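Local coordinates for EDTA monooxygenase (EDTA-degrading bacterium BNC1, PDB 5DQP), which probably oxidises EDTA as a flavin-dependent monooxygenase that works with reduced FMN, molecular oxygen and a partner flavin reductase, at residues A276-L281 / A359-Q364; F267-G272 / E393-Q398; Q108-N113 / G196-P201; T104-I109 / H158-S163. All coordinates share one frame; numbering follows the deposited sequence.

Interaction 1: residues A276-L281 / A359-Q364; sequences AEVKRL and AGTPDQ
With a first torsion of 166°, Val278 sets CG1 trans to its own backbone N and CG2 beside that nitrogen, and the two methyls spread over the end of strand 358-360. CG2 makes the close approach, lying 3.3 Å from Gly360 O, and it also reaches the following peptide, where Val278 CG2 is 3.9 Å from Thr361 N. The other branch turns to the preceding residue, with Val278 CG1 4.3 Å from Ala359 CB. No hydrogen bond crosses between 276-281 and 359-364: a single valine of helix 275-287 rests largely on the backbone of the strand end. At Gly360 a CB would point away from that helix and would be crowded by Gln364 OE1. This amide oxygen already has a firm partner, since Thr361 N donates to Gln364 OE1 at 2.7 Å, in the carbonyl plane and on a lone pair, with a nearly straight N-H angle of 166°. In return, Gln364 N gives a weak bond of 3.5 Å to Thr361 OG1. The reciprocal pair is a capping box with Thr361 as N-cap, and it starts helix 362-374 directly after the strand. Beside Val278, Glu277 OE1 sits over one face of the Arg280 guanidinium, a pairing of charges in which no N-H points at the oxygen. The backbone of Gly360 bonds to Leu270 of strand 262-271 and to Gly272 just after it. Helix 275-287, which follows that barrel strand, thus packs on a short parallel strand added beside its end, at the edge of the luciferase-like TIM-barrel fold.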
loop_
_atom_site.group_PDB
_atom_site.type_symbol
_atom_site.label_atom_id
_atom_site.label_comp_id
_atom_site.label_asym_id
_atom_site.label_seq_id
_atom_site.Cartn_x
_atom_site.Cartn_y
_atom_site.Cartn_z
ATOM N N ALA A 276 5.351 -36.107 22.939
ATOM C CA ALA A 276 4.095 -36.641 22.446
ATOM C C ALA A 276 3.509 -35.703 21.414
ATOM O O ALA A 276 3.244 -36.099 20.273
ATOM C CB ALA A 276 3.116 -36.856 23.601
ATOM N N GLU A 277 3.339 -34.429 21.784
ATOM C CA GLU A 277 2.737 -33.493 20.845
ATOM C C GLU A 277 3.659 -33.230 19.665
ATOM O O GLU A 277 3.191 -33.076 18.535
ATOM C CB GLU A 277 2.356 -32.197 21.557
ATOM C CG GLU A 277 1.120 -32.366 22.429
ATOM C CD GLU A 277 -0.025 -33.042 21.680
ATOM O OE1 GLU A 277 -0.426 -32.523 20.612
ATOM O OE2 GLU A 277 -0.509 -34.102 22.146
ATOM N N VAL A 278 4.969 -33.172 19.899
ATOM C CA VAL A 278 5.887 -33.008 18.779
ATOM C C VAL A 278 5.774 -34.206 17.843
ATOM O O VAL A 278 5.604 -34.054 16.626
ATOM C CB VAL A 278 7.330 -32.801 19.279
ATOM C CG1 VAL A 278 8.321 -32.979 18.131
ATOM C CG2 VAL A 278 7.486 -31.401 19.884
ATOM N N LYS A 279 5.820 -35.418 18.405
ATOM C CA LYS A 279 5.732 -36.596 17.551
ATOM C C LYS A 279 4.401 -36.628 16.824
ATOM O O LYS A 279 4.345 -36.975 15.640
ATOM C CB LYS A 279 5.965 -37.875 18.357
ATOM C CG LYS A 279 7.431 -38.092 18.703
ATOM C CD LYS A 279 7.722 -39.542 19.050
ATOM C CE LYS A 279 6.866 -40.010 20.209
ATOM N NZ LYS A 279 7.141 -39.252 21.465
ATOM N N ARG A 280 3.327 -36.213 17.494
ATOM C CA ARG A 280 2.036 -36.147 16.824
ATOM C C ARG A 280 2.041 -35.106 15.713
ATOM O O ARG A 280 1.578 -35.379 14.599
ATOM C CB ARG A 280 0.913 -35.837 17.817
ATOM C CG ARG A 280 -0.452 -35.767 17.116
ATOM C CD ARG A 280 -1.543 -35.145 17.961
ATOM N NE ARG A 280 -1.596 -33.692 17.801
ATOM C CZ ARG A 280 -2.684 -32.950 18.008
ATOM N NH1 ARG A 280 -3.828 -33.523 18.377
ATOM N NH2 ARG A 280 -2.630 -31.631 17.838
ATOM N N LEU A 281 2.527 -33.890 15.999
ATOM C CA LEU A 281 2.529 -32.854 14.966
ATOM C C LEU A 281 3.369 -33.285 13.773
ATOM O O LEU A 281 3.016 -33.005 12.622
ATOM C CB LEU A 281 3.042 -31.518 15.529
ATOM C CG LEU A 281 2.291 -30.932 16.746
ATOM C CD1 LEU A 281 2.952 -29.663 17.261
ATOM C CD2 LEU A 281 0.826 -30.672 16.445
ATOM N N ALA A 359 11.510 -29.065 14.383
ATOM C CA ALA A 359 10.519 -29.612 15.292
ATOM C C ALA A 359 11.135 -29.782 16.674
ATOM O O ALA A 359 12.289 -30.195 16.796
ATOM C CB ALA A 359 9.997 -30.950 14.770
ATOM N N GLY A 360 10.371 -29.453 17.713
ATOM C CA GLY A 360 10.877 -29.604 19.069
ATOM C C GLY A 360 9.937 -28.986 20.079
ATOM O O GLY A 360 8.917 -28.390 19.725
ATOM N N THR A 361 10.297 -29.140 21.359
ATOM C CA THR A 361 9.573 -28.435 22.412
ATOM C C THR A 361 10.031 -26.977 22.483
ATOM O O THR A 361 11.044 -26.593 21.903
ATOM C CB THR A 361 9.780 -29.111 23.772
ATOM O OG1 THR A 361 11.155 -28.998 24.140
ATOM C CG2 THR A 361 9.334 -30.577 23.755
ATOM N N PRO A 362 9.286 -26.121 23.195
ATOM C CA PRO A 362 9.715 -24.715 23.318
ATOM C C PRO A 362 11.155 -24.565 23.798
ATOM O O PRO A 362 11.911 -23.740 23.261
ATOM C CB PRO A 362 8.698 -24.138 24.327
ATOM C CG PRO A 362 7.463 -24.948 24.116
ATOM C CD PRO A 362 7.963 -26.354 23.805
ATOM N N ASP A 363 11.565 -25.360 24.790
ATOM C CA ASP A 363 12.934 -25.261 25.294
ATOM C C ASP A 363 13.958 -25.662 24.239
ATOM O O ASP A 363 15.030 -25.058 24.158
ATOM C CB ASP A 363 13.102 -26.124 26.550
ATOM C CG ASP A 363 12.584 -25.429 27.807
ATOM O OD1 ASP A 363 13.255 -24.481 28.293
ATOM O OD2 ASP A 363 11.504 -25.824 28.306
ATOM N N GLN A 364 13.647 -26.688 23.429
ATOM C CA GLN A 364 14.590 -27.139 22.408
ATOM C C GLN A 364 14.770 -26.077 21.340
ATOM O O GLN A 364 15.884 -25.839 20.859
ATOM C CB GLN A 364 14.115 -28.459 21.775
ATOM C CG GLN A 364 14.267 -29.698 22.671
ATOM C CD GLN A 364 13.499 -30.914 22.142
ATOM O OE1 GLN A 364 12.400 -30.788 21.588
ATOM N NE2 GLN A 364 14.087 -32.091 22.291
#

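Interaction 2: residues F267-G272 / E393-Q398; sequences FVPLIG and EIFVDQ
Ile394 is the first residue of 393-398 to meet strand 262-271, and it does so through its branch methyl: Ile394 CG2 lies 3.8 Å from Ile271 CG2. In both isoleucines CG2 is trans to the backbone N, and the two side chains run past each other in opposite directions. Next along the helix, Phe395 has CG trans to its backbone N (chi1 -171°), which carries the ring in toward the strand although its CB does not point straight at it. There Phe395 CD2 meets Ile271 CD1 at 3.7 Å, the methyl reaching it because the far branch of Ile271 is extended (chi2 175°). More loosely, Pro269 CG stands 4.3 Å from Phe395 CD2; both carbons approach the ring obliquely. The contact is wholly apolar, with Ile271 bridging the two helix residues. Further on, Asp397 turns to another helix, pairing through OD1 with Arg47. The helix has a wider, pi-type turn at 395-398, yet Gln398 N still bonds to Ile394 O at 2.9 Å. The axes of strand 269-271 and helix 393-398 pass 9.4 Å apart at an angle of 69°. Helix 390-405 thus covers this strand from outside the barrel sheet, with Ile383 of the adjacent strand 380-383 touching Pro269 and Phe395, helix 362-374 contributing Pro362 and Val365 against Ile271, and helix 35-47 flanking Glu393 and Val396.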
loop_
_atom_site.group_PDB
_atom_site.type_symbol
_atom_site.label_atom_id
_atom_site.label_comp_id
_atom_site.label_asym_id
_atom_site.label_seq_id
_atom_site.Cartn_x
_atom_site.Cartn_y
_atom_site.Cartn_z
ATOM N N PHE A 267 13.343 -19.819 9.358
ATOM C CA PHE A 267 13.026 -21.230 9.536
ATOM C C PHE A 267 11.575 -21.391 9.972
ATOM O O PHE A 267 10.925 -20.442 10.435
ATOM C CB PHE A 267 13.974 -21.885 10.547
ATOM C CG PHE A 267 13.674 -21.527 11.969
ATOM C CD1 PHE A 267 13.999 -20.290 12.456
ATOM C CD2 PHE A 267 13.044 -22.423 12.810
ATOM C CE1 PHE A 267 13.706 -19.950 13.756
ATOM C CE2 PHE A 267 12.766 -22.079 14.120
ATOM C CZ PHE A 267 13.093 -20.848 14.587
ATOM N N VAL A 268 11.086 -22.621 9.823
ATOM C CA VAL A 268 9.717 -22.994 10.166
ATOM C C VAL A 268 9.754 -23.750 11.492
ATOM O O VAL A 268 10.308 -24.854 11.539
ATOM C CB VAL A 268 9.091 -23.863 9.073
ATOM C CG1 VAL A 268 7.636 -24.219 9.443
ATOM C CG2 VAL A 268 9.196 -23.175 7.701
ATOM N N PRO A 269 9.196 -23.221 12.562
ATOM C CA PRO A 269 9.138 -24.011 13.800
ATOM C C PRO A 269 7.915 -24.923 13.848
ATOM O O PRO A 269 6.800 -24.484 13.552
ATOM C CB PRO A 269 9.067 -22.933 14.888
ATOM C CG PRO A 269 8.334 -21.823 14.227
ATOM C CD PRO A 269 8.697 -21.848 12.764
ATOM N N LEU A 270 8.103 -26.178 14.247
ATOM C CA LEU A 270 7.007 -27.107 14.521
ATOM C C LEU A 270 7.075 -27.416 16.011
ATOM O O LEU A 270 7.784 -28.329 16.453
ATOM C CB LEU A 270 7.123 -28.374 13.682
ATOM C CG LEU A 270 5.845 -29.203 13.618
ATOM C CD1 LEU A 270 4.703 -28.341 13.071
ATOM C CD2 LEU A 270 6.074 -30.422 12.717
ATOM N N ILE A 271 6.366 -26.626 16.797
ATOM C CA ILE A 271 6.549 -26.619 18.234
ATOM C C ILE A 271 5.386 -27.337 18.884
ATOM O O ILE A 271 4.231 -26.979 18.654
ATOM C CB ILE A 271 6.678 -25.198 18.793
ATOM C CG1 ILE A 271 7.912 -24.538 18.204
ATOM C CG2 ILE A 271 6.742 -25.269 20.324
ATOM C CD1 ILE A 271 8.057 -23.120 18.590
ATOM N N GLY A 272 5.705 -28.354 19.679
ATOM C CA GLY A 272 4.743 -28.987 20.558
ATOM C C GLY A 272 5.248 -28.875 21.981
ATOM O O GLY A 272 6.455 -28.785 22.223
ATOM N N GLU A 393 1.098 -17.999 17.854
ATOM C CA GLU A 393 0.647 -17.867 19.237
ATOM C C GLU A 393 1.434 -18.805 20.162
ATOM O O GLU A 393 1.877 -18.407 21.251
ATOM C CB GLU A 393 -0.866 -18.129 19.283
ATOM C CG GLU A 393 -1.576 -17.859 20.611
ATOM C CD GLU A 393 -3.114 -17.852 20.474
ATOM O OE1 GLU A 393 -3.648 -17.925 19.330
ATOM O OE2 GLU A 393 -3.795 -17.779 21.525
ATOM N N ILE A 394 1.656 -20.044 19.721
ATOM C CA ILE A 394 2.495 -20.982 20.471
ATOM C C ILE A 394 3.910 -20.437 20.625
ATOM O O ILE A 394 4.500 -20.498 21.710
ATOM C CB ILE A 394 2.508 -22.358 19.775
ATOM C CG1 ILE A 394 1.101 -22.943 19.713
ATOM C CG2 ILE A 394 3.451 -23.339 20.494
ATOM C CD1 ILE A 394 0.485 -23.186 21.071
ATOM N N PHE A 395 4.517 -19.977 19.524
ATOM C CA PHE A 395 5.867 -19.439 19.627
ATOM C C PHE A 395 5.918 -18.276 20.625
ATOM O O PHE A 395 6.750 -18.258 21.541
ATOM C CB PHE A 395 6.374 -19.003 18.250
ATOM C CG PHE A 395 7.824 -18.644 18.247
ATOM C CD1 PHE A 395 8.234 -17.377 18.633
ATOM C CD2 PHE A 395 8.786 -19.590 17.916
ATOM C CE1 PHE A 395 9.572 -17.036 18.669
ATOM C CE2 PHE A 395 10.116 -19.267 17.933
ATOM C CZ PHE A 395 10.516 -17.976 18.315
ATOM N N VAL A 396 4.999 -17.321 20.497
ATOM C CA VAL A 396 5.010 -16.152 21.380
ATOM C C VAL A 396 4.681 -16.532 22.829
ATOM O O VAL A 396 5.207 -15.937 23.779
ATOM C CB VAL A 396 4.030 -15.085 20.850
ATOM C CG1 VAL A 396 3.665 -14.102 21.973
ATOM C CG2 VAL A 396 4.607 -14.353 19.634
ATOM N N ASP A 397 3.773 -17.485 23.030
ATOM C CA ASP A 397 3.390 -17.850 24.387
ATOM C C ASP A 397 4.445 -18.694 25.086
ATOM O O ASP A 397 4.532 -18.668 26.312
ATOM C CB ASP A 397 2.089 -18.660 24.403
ATOM C CG ASP A 397 0.850 -17.833 24.082
ATOM O OD1 ASP A 397 0.921 -16.579 24.147
ATOM O OD2 ASP A 397 -0.201 -18.469 23.786
ATOM N N GLN A 398 5.206 -19.495 24.350
ATOM C CA GLN A 398 6.035 -20.503 24.999
ATOM C C GLN A 398 7.517 -20.404 24.679
ATOM O O GLN A 398 8.323 -20.809 25.503
ATOM C CB GLN A 398 5.516 -21.906 24.651
ATOM C CG GLN A 398 4.025 -22.038 25.047
ATOM C CD GLN A 398 3.401 -23.374 24.699
ATOM O OE1 GLN A 398 4.003 -24.422 24.921
ATOM N NE2 GLN A 398 2.171 -23.344 24.174
#

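Interaction 3: residues Q108-N113 / G196-P201; sequences QIASVN and GPLNVP
Val200 packs closely against two successive residues of helix 102-115, one methyl to each. Val200 CG1, trans to its backbone N (chi1 179°), lies 3.8 Å from Ala110 CB, while Val200 CG2 comes to 3.5 Å from Ser111 OG. The small alanine lets the loop backbone come near the helix, with Val200 CA only 6.4 Å from Ser111 CA. The serine hydroxyl is not left to the methyl: Ser111 OG is hydrogen-bonded to Arg107 O one turn back and to Asp74 N of the second subunit, so a buried polar atom is satisfied from both chains. Helix 102-115 belongs to the TIM-barrel fold of this luciferase-like family, and 196-201 lies in the loop that leads from strand 193-194 to strand 210-213; packed together, they form part of the surface on which the two subunits meet. Pro72 of the second subunit touches Val200, and the two copies of Gln108 bond to each other across the interface. Packing is looser toward the start of the loop. Leu198 CD2 only grazes the helix, 4.3 Å from Ala110 CB, and this leucine also leans on Leu160 and Trp161 of helix 143-161. Beyond it the chain draws off to the partly exposed Gly196 and Pro197, linked by a cis peptide bond; here Pro197 O is hydrogen-bonded to Tyr103 OH, and Gly196 N makes a weak bond to Asn135 OD1 of the second subunit.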
loop_
_atom_site.group_PDB
_atom_site.type_symbol
_atom_site.label_atom_id
_atom_site.label_comp_id
_atom_site.label_asym_id
_atom_site.label_seq_id
_atom_site.Cartn_x
_atom_site.Cartn_y
_atom_site.Cartn_z
ATOM N N GLN A 108 5.714 5.370 -1.734
ATOM C CA GLN A 108 4.797 4.520 -0.988
ATOM C C GLN A 108 5.466 3.911 0.248
ATOM O O GLN A 108 4.868 3.890 1.328
ATOM C CB GLN A 108 4.229 3.451 -1.918
ATOM C CG GLN A 108 3.207 4.004 -2.887
ATOM C CD GLN A 108 2.536 2.906 -3.701
ATOM O OE1 GLN A 108 3.092 1.823 -3.856
ATOM N NE2 GLN A 108 1.338 3.183 -4.221
ATOM N N ILE A 109 6.714 3.460 0.134
ATOM C CA ILE A 109 7.425 3.006 1.334
ATOM C C ILE A 109 7.658 4.173 2.300
ATOM O O ILE A 109 7.544 4.017 3.520
ATOM C CB ILE A 109 8.754 2.322 0.960
ATOM C CG1 ILE A 109 8.517 1.143 0.006
ATOM C CG2 ILE A 109 9.552 1.916 2.235
ATOM C CD1 ILE A 109 7.706 0.014 0.592
ATOM N N ALA A 110 8.021 5.342 1.777
ATOM C CA ALA A 110 8.284 6.483 2.655
ATOM C C ALA A 110 7.010 6.956 3.332
ATOM O O ALA A 110 7.039 7.381 4.494
ATOM C CB ALA A 110 8.928 7.630 1.872
ATOM N N SER A 111 5.878 6.874 2.631
ATOM C CA SER A 111 4.610 7.246 3.239
ATOM C C SER A 111 4.256 6.296 4.364
ATOM O O SER A 111 3.819 6.729 5.431
ATOM C CB SER A 111 3.471 7.246 2.207
ATOM O OG SER A 111 3.715 8.104 1.117
ATOM N N VAL A 112 4.372 4.984 4.126
ATOM C CA VAL A 112 3.883 4.074 5.139
ATOM C C VAL A 112 4.811 4.119 6.334
ATOM O O VAL A 112 4.367 3.984 7.486
ATOM C CB VAL A 112 3.692 2.645 4.580
ATOM C CG1 VAL A 112 5.036 1.942 4.339
ATOM C CG2 VAL A 112 2.800 1.842 5.517
ATOM N N ASN A 113 6.102 4.348 6.090
ATOM C CA ASN A 113 7.055 4.469 7.186
ATOM C C ASN A 113 6.709 5.659 8.067
ATOM O O ASN A 113 6.543 5.527 9.291
ATOM C CB ASN A 113 8.480 4.617 6.635
ATOM C CG ASN A 113 9.536 4.464 7.717
ATOM O OD1 ASN A 113 9.482 3.522 8.533
ATOM N ND2 ASN A 113 10.497 5.371 7.736
ATOM N N GLY A 196 12.798 13.970 -9.482
ATOM C CA GLY A 196 12.559 14.296 -8.088
ATOM C C GLY A 196 12.338 15.808 -7.986
ATOM O O GLY A 196 12.289 16.466 -9.014
ATOM N N PRO A 197 12.199 16.367 -6.768
ATOM C CA PRO A 197 12.219 15.716 -5.450
ATOM C C PRO A 197 11.007 14.816 -5.181
ATOM O O PRO A 197 9.976 14.899 -5.865
ATOM C CB PRO A 197 12.225 16.900 -4.474
ATOM C CG PRO A 197 11.576 18.020 -5.231
ATOM C CD PRO A 197 11.981 17.828 -6.655
ATOM N N LEU A 198 11.171 13.942 -4.186
ATOM C CA LEU A 198 10.069 13.187 -3.620
ATOM C C LEU A 198 9.161 14.117 -2.832
ATOM O O LEU A 198 9.625 15.064 -2.201
ATOM C CB LEU A 198 10.599 12.100 -2.699
ATOM C CG LEU A 198 9.708 10.945 -2.275
ATOM C CD1 LEU A 198 9.339 10.134 -3.504
ATOM C CD2 LEU A 198 10.468 10.083 -1.245
ATOM N N ASN A 199 7.851 13.836 -2.867
ATOM C CA ASN A 199 6.867 14.585 -2.095
ATOM C C ASN A 199 6.506 13.904 -0.766
ATOM O O ASN A 199 5.380 14.024 -0.281
ATOM C CB ASN A 199 5.618 14.842 -2.940
ATOM C CG ASN A 199 4.899 13.569 -3.337
ATOM O OD1 ASN A 199 5.434 12.466 -3.229
ATOM N ND2 ASN A 199 3.679 13.721 -3.822
ATOM N N VAL A 200 7.454 13.218 -0.145
ATOM C CA VAL A 200 7.304 12.706 1.213
ATOM C C VAL A 200 8.613 13.054 1.900
ATOM O O VAL A 200 9.674 12.745 1.357
ATOM C CB VAL A 200 7.051 11.188 1.254
ATOM C CG1 VAL A 200 6.928 10.713 2.711
ATOM C CG2 VAL A 200 5.818 10.798 0.437
ATOM N N PRO A 201 8.606 13.696 3.062
ATOM C CA PRO A 201 9.867 14.183 3.629
ATOM C C PRO A 201 10.611 13.120 4.427
ATOM O O PRO A 201 10.016 12.225 5.032
ATOM C CB PRO A 201 9.410 15.324 4.542
ATOM C CG PRO A 201 8.091 14.784 5.062
ATOM C CD PRO A 201 7.447 14.059 3.901
#

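Interaction 4: residues T104-I109 / H158-S163; sequences TLARQI and HGLWNS
The indole of Trp161 reaches helix 102-115 with its edge, where Ala106 O lies only 9° out of the ring plane. His158 CE1 also lies at the indole edge, while Trp161 CZ3 stands over one face of the His158 ring, offset toward its rim. Ile109 approaches the indole obliquely, Ile109 CG2 being 4.0 Å from Trp161 CZ2. Two helices of the luciferase-like TIM barrel, 102-115 and 143-161, are joined here. The one hydrogen bond between 104-109 and 158-163 runs from Trp161 NE1 to Ala106 O, 3.0 Å long with an N-H angle of 158°. Trp161 CG stands opposite its own carbonyl carbon, beside the backbone N (chi1 -75°), which turns the NE1 edge toward Ala106. Alongside, Ala106 CB packs 3.8 Å from Leu160 CD1, the methyl lying against the leucine where the two segments come closest. A phenylalanine in place of Trp161 would probably leave Ala106 O without this indole donor and open a gap beside Ile109 CG2. Trp122 of strand 120-125 touches both Trp161 and Ile109, tying the pair to the barrel wall; the side chain of Ile109 is about 9 Å from that of Thr94, a predicted FMN-binding residue. Arg107 NH1, pointing away from this contact, forms a salt bridge with Asp57 of the second subunit. Leu160 O accepts two bonds from one residue, from Ser163 N and, at 2.9 Å, from Ser163 OG.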
loop_
_atom_site.group_PDB
_atom_site.type_symbol
_atom_site.label_atom_id
_atom_site.label_comp_id
_atom_site.label_asym_id
_atom_site.label_seq_id
_atom_site.Cartn_x
_atom_site.Cartn_y
_atom_site.Cartn_z
ATOM N N THR A 104 7.180 5.970 -7.526
ATOM C CA THR A 104 6.045 5.406 -6.817
ATOM C C THR A 104 6.493 4.575 -5.618
ATOM O O THR A 104 6.003 4.766 -4.499
ATOM C CB THR A 104 5.214 4.573 -7.779
ATOM O OG1 THR A 104 4.710 5.438 -8.809
ATOM C CG2 THR A 104 4.052 3.945 -7.033
ATOM N N LEU A 105 7.442 3.667 -5.818
ATOM C CA LEU A 105 7.883 2.825 -4.707
ATOM C C LEU A 105 8.528 3.651 -3.595
ATOM O O LEU A 105 8.232 3.451 -2.410
ATOM C CB LEU A 105 8.845 1.751 -5.209
ATOM C CG LEU A 105 9.246 0.731 -4.141
ATOM C CD1 LEU A 105 9.515 -0.589 -4.767
ATOM C CD2 LEU A 105 10.500 1.224 -3.397
ATOM N N ALA A 106 9.431 4.575 -3.951
ATOM C CA ALA A 106 10.053 5.437 -2.938
ATOM C C ALA A 106 8.987 6.132 -2.088
ATOM O O ALA A 106 9.061 6.178 -0.849
ATOM C CB ALA A 106 10.955 6.479 -3.622
ATOM N N ARG A 107 7.977 6.664 -2.765
ATOM C CA ARG A 107 6.934 7.453 -2.138
ATOM C C ARG A 107 5.997 6.593 -1.289
ATOM O O ARG A 107 5.543 7.021 -0.220
ATOM C CB ARG A 107 6.182 8.174 -3.247
ATOM C CG ARG A 107 4.792 8.511 -2.934
ATOM C CD ARG A 107 4.156 9.248 -4.083
ATOM N NE ARG A 107 3.323 10.303 -3.541
ATOM C CZ ARG A 107 2.170 10.683 -4.065
ATOM N NH1 ARG A 107 1.495 11.660 -3.491
ATOM N NH2 ARG A 107 1.697 10.087 -5.156
ATOM N N GLN A 108 5.714 5.370 -1.734
ATOM C CA GLN A 108 4.797 4.520 -0.988
ATOM C C GLN A 108 5.466 3.911 0.248
ATOM O O GLN A 108 4.868 3.890 1.328
ATOM C CB GLN A 108 4.229 3.451 -1.918
ATOM C CG GLN A 108 3.207 4.004 -2.887
ATOM C CD GLN A 108 2.536 2.906 -3.701
ATOM O OE1 GLN A 108 3.092 1.823 -3.856
ATOM N NE2 GLN A 108 1.338 3.183 -4.221
ATOM N N ILE A 109 6.714 3.460 0.134
ATOM C CA ILE A 109 7.425 3.006 1.334
ATOM C C ILE A 109 7.658 4.173 2.300
ATOM O O ILE A 109 7.544 4.017 3.520
ATOM C CB ILE A 109 8.754 2.322 0.960
ATOM C CG1 ILE A 109 8.517 1.143 0.006
ATOM C CG2 ILE A 109 9.552 1.916 2.235
ATOM C CD1 ILE A 109 7.706 0.014 0.592
ATOM N N HIS A 158 17.123 5.787 -2.721
ATOM C CA HIS A 158 17.806 6.487 -1.634
ATOM C C HIS A 158 17.948 7.973 -1.943
ATOM O O HIS A 158 17.749 8.824 -1.064
ATOM C CB HIS A 158 19.169 5.855 -1.345
ATOM C CG HIS A 158 19.099 4.725 -0.364
ATOM N ND1 HIS A 158 18.953 4.928 0.991
ATOM C CD2 HIS A 158 19.104 3.383 -0.545
ATOM C CE1 HIS A 158 18.898 3.761 1.606
ATOM N NE2 HIS A 158 18.980 2.806 0.696
ATOM N N GLY A 159 18.263 8.304 -3.199
ATOM C CA GLY A 159 18.295 9.699 -3.602
ATOM C C GLY A 159 16.971 10.409 -3.381
ATOM O O GLY A 159 16.941 11.538 -2.890
ATOM N N LEU A 160 15.857 9.747 -3.710
ATOM C CA LEU A 160 14.539 10.341 -3.487
ATOM C C LEU A 160 14.248 10.534 -2.008
ATOM O O LEU A 160 13.722 11.576 -1.597
ATOM C CB LEU A 160 13.451 9.480 -4.132
ATOM C CG LEU A 160 13.478 9.588 -5.653
ATOM C CD1 LEU A 160 12.518 8.609 -6.315
ATOM C CD2 LEU A 160 13.144 11.033 -6.065
ATOM N N TRP A 161 14.528 9.521 -1.193
ATOM C CA TRP A 161 14.296 9.668 0.236
ATOM C C TRP A 161 15.013 10.892 0.802
ATOM O O TRP A 161 14.479 11.576 1.679
ATOM C CB TRP A 161 14.715 8.396 0.967
ATOM C CG TRP A 161 13.724 7.284 0.774
ATOM C CD1 TRP A 161 12.403 7.401 0.422
ATOM C CD2 TRP A 161 13.989 5.885 0.875
ATOM N NE1 TRP A 161 11.820 6.149 0.325
ATOM C CE2 TRP A 161 12.778 5.204 0.587
ATOM C CE3 TRP A 161 15.130 5.138 1.178
ATOM C CZ2 TRP A 161 12.681 3.818 0.614
ATOM C CZ3 TRP A 161 15.034 3.765 1.192
ATOM C CH2 TRP A 161 13.814 3.120 0.922
ATOM N N ASN A 162 16.206 11.208 0.296
ATOM C CA ASN A 162 16.973 12.307 0.868
ATOM C C ASN A 162 16.661 13.645 0.253
ATOM O O ASN A 162 17.224 14.640 0.707
ATOM C CB ASN A 162 18.471 12.040 0.747
ATOM C CG ASN A 162 18.913 10.936 1.661
ATOM O OD1 ASN A 162 18.347 10.754 2.736
ATOM N ND2 ASN A 162 19.906 10.175 1.238
ATOM N N SER A 163 15.788 13.700 -0.761
ATOM C CA SER A 163 15.618 14.903 -1.565
ATOM C C SER A 163 14.693 15.941 -0.930
ATOM O O SER A 163 14.623 17.064 -1.449
ATOM C CB SER A 163 15.094 14.545 -2.965
ATOM O OG SER A 163 13.734 14.112 -2.907
#

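The four contacts form two pairs on opposite sides of the chain's centre. Interactions 1 and 2 touch through the neighbouring strands 358-360 and 262-271, and Leu281 of the first packs on the backbone of Ile271 in the second; both are partly buried, lie within one subunit and have no hydrogen bond between their segments. Interactions 3 and 4 are buried, share helix 102-115 and both reach the second subunit, and Ser163 OG bonds to Leu198 N between them. Polar chemistry is richer there: interaction 4 has the only hydrogen bond across its segments, and the serine of interaction 3 is held from its own helix and from the second subunit. The centres of interactions 1 and 3 are about 45 Å apart.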